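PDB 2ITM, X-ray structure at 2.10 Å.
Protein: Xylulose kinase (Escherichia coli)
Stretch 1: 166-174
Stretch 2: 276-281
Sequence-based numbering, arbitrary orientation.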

# COMPACT_ATOMS: atom_id res chain seq x y z
N SER A 166 -31.27 17.36 31.35
CA SER A 166 -30.11 16.56 30.99
C SER A 166 -29.24 16.20 32.19
O SER A 166 -29.49 16.63 33.29
CB SER A 166 -29.29 17.27 29.92
OG SER A 166 -28.38 16.39 29.30
N ASP A 167 -28.20 15.44 31.91
CA ASP A 167 -27.19 15.11 32.89
C ASP A 167 -25.85 15.76 32.58
O ASP A 167 -25.62 16.19 31.49
CB ASP A 167 -27.05 13.60 33.02
CG ASP A 167 -26.20 13.01 31.94
OD1 ASP A 167 -25.04 12.70 32.21
OD2 ASP A 167 -26.61 12.81 30.79
N MET A 168 -24.97 15.79 33.57
CA MET A 168 -23.68 16.45 33.45
C MET A 168 -22.74 15.87 32.37
O MET A 168 -21.95 16.57 31.77
CB MET A 168 -22.98 16.49 34.81
CG MET A 168 -23.77 17.22 35.89
SD MET A 168 -24.01 18.96 35.57
CE MET A 168 -24.89 19.42 37.03
N SER A 169 -22.82 14.57 32.14
CA SER A 169 -21.98 13.91 31.17
C SER A 169 -22.35 14.23 29.73
O SER A 169 -21.49 14.44 28.92
CB SER A 169 -21.90 12.40 31.41
OG SER A 169 -23.03 11.72 30.93
N ASP A 170 -23.64 14.25 29.45
CA ASP A 170 -24.12 14.63 28.13
C ASP A 170 -23.97 16.14 27.92
O ASP A 170 -23.52 16.59 26.89
CB ASP A 170 -25.58 14.20 27.96
CG ASP A 170 -25.82 13.40 26.67
OD1 ASP A 170 -26.99 13.07 26.41
OD2 ASP A 170 -24.93 13.08 25.87
N ALA A 171 -24.35 16.91 28.94
CA ALA A 171 -24.26 18.36 28.92
C ALA A 171 -22.83 18.86 28.68
O ALA A 171 -22.64 19.84 28.01
CB ALA A 171 -24.84 18.95 30.17
N ALA A 172 -21.86 18.18 29.26
CA ALA A 172 -20.47 18.54 29.05
C ALA A 172 -20.12 18.53 27.57
O ALA A 172 -19.33 19.34 27.11
CB ALA A 172 -19.58 17.61 29.81
N GLY A 173 -20.74 17.63 26.82
CA GLY A 173 -20.48 17.49 25.41
C GLY A 173 -21.02 18.57 24.51
O GLY A 173 -20.77 18.54 23.33
N THR A 174 -21.77 19.52 25.05
CA THR A 174 -22.34 20.60 24.26
C THR A 174 -21.32 21.68 23.93
O THR A 174 -21.41 22.32 22.90
CB THR A 174 -23.55 21.26 24.98
OG1 THR A 174 -23.15 21.86 26.20
CG2 THR A 174 -24.57 20.23 25.37
N SER A 276 -12.20 15.93 28.04
CA SER A 276 -12.50 15.98 29.44
C SER A 276 -13.94 16.41 29.67
O SER A 276 -14.36 17.48 29.25
CB SER A 276 -11.52 16.92 30.16
OG SER A 276 -11.80 17.01 31.54
N PHE A 277 -14.69 15.55 30.32
CA PHE A 277 -16.09 15.79 30.61
C PHE A 277 -16.45 15.47 32.04
O PHE A 277 -15.69 14.81 32.75
CB PHE A 277 -16.98 14.96 29.69
CG PHE A 277 -16.77 15.22 28.24
CD1 PHE A 277 -16.47 14.19 27.39
CD2 PHE A 277 -16.90 16.48 27.73
CE1 PHE A 277 -16.29 14.42 26.06
CE2 PHE A 277 -16.73 16.72 26.40
CZ PHE A 277 -16.43 15.68 25.56
N CYS A 278 -17.63 15.89 32.46
CA CYS A 278 -18.24 15.36 33.65
C CYS A 278 -18.59 13.89 33.47
O CYS A 278 -18.91 13.46 32.38
CB CYS A 278 -19.47 16.19 34.06
SG CYS A 278 -19.19 17.92 34.41
N HIS A 279 -18.51 13.13 34.55
CA HIS A 279 -19.02 11.76 34.58
C HIS A 279 -20.51 11.76 34.96
O HIS A 279 -21.01 12.72 35.50
CB HIS A 279 -18.21 10.92 35.57
CG HIS A 279 -18.30 9.45 35.35
ND1 HIS A 279 -19.10 8.88 34.39
CD2 HIS A 279 -17.67 8.42 35.97
CE1 HIS A 279 -18.97 7.57 34.43
NE2 HIS A 279 -18.11 7.26 35.38
N ALA A 280 -21.19 10.66 34.66
CA ALA A 280 -22.61 10.54 34.92
C ALA A 280 -22.93 10.26 36.39
O ALA A 280 -24.03 9.85 36.73
CB ALA A 280 -23.23 9.49 34.03
N LEU A 281 -21.92 10.44 37.24
CA LEU A 281 -22.15 10.37 38.67
C LEU A 281 -21.72 11.64 39.36
O LEU A 281 -20.94 12.41 38.84
CB LEU A 281 -21.42 9.16 39.26
CG LEU A 281 -21.87 7.78 38.80
CD1 LEU A 281 -20.79 6.76 38.99
CD2 LEU A 281 -23.16 7.35 39.47

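Where a helix packs against a strand without a single hydrogen bond between them, the fit rests on close packing, here largely of small side chains with one aromatic ring. Xylulose kinase from Escherichia coli offers a compact example. The helix that starts at Met 168 runs at 141° to the strand that ends at Cys 278, nearer antiparallel than parallel, and the two axes approach to 6.5 Å. The contact buries 320 Å² counted over both sides, most of it contributed by Cys 278, Phe 277 and Ser 169, and it joins segments more than a hundred residues apart in the sequence.

Cys 278 covers the most. Its CB points toward the helix and meets the first turn at two places belonging to one residue: CB lies 3.4 Å from Met 168 O and 3.6 Å from Met 168 CB. The latter is an apolar contact made at the root of the methionine, whose CB is directed toward the strand while the end of the side chain leads away. The longer part of Met 168 therefore takes no space between the segments. Met 168 O is already engaged in the helix, accepting from Ala 172 N at 3.0 Å, so the contact with Cys 278 is one of packing and leaves the helical bond in place.

The backbone of Cys 278 is used as well. Ser 169 and Cys 278 have their CA atoms only 4.7 Å apart, and at this range Cys 278 O sits 3.3 Å from both Ser 169 CA and Ser 169 CB. The first of these is a CA-H...O contact, with an angle of 136° at the hydrogen; no conventional hydrogen bond crosses the pair. The serine hydroxyl does not take part in a bond to the strand. Instead Ser 169 OG donates to Asp 167 OD1 at 2.6 Å, within its own stretch, while its approach to Ala 280 CB, at 3.8 Å, is simply a packing contact.

That same carboxylate oxygen caps the helix. Asp 167 occupies the N-cap position, and its OD1 accepts from Ser 169 N at 2.9 Å and, more weakly, from Asp 170 N at 3.5 Å. Amide groups of the first turn lack carbonyl partners one turn earlier, and the aspartate supplies a substitute. The capped turn is the one that meets Cys 278, and Asp 167 OD1 lies 4.1 Å from Ala 280 CB.

Phe 277 serves the other end of the contact. Its CA-to-CB bond points toward the helix, and chi1 is in the m well; Ala 172 CB packs 3.6 Å from Phe 277 CD2. Gly 173 CA follows at 4.0 Å from Phe 277 CE2; both carbons approach the ring obliquely. Ala 172 CB also lies 3.7 Å from Cys 278 N, so one methyl group touches both the aromatic ring and the strand backbone beside it.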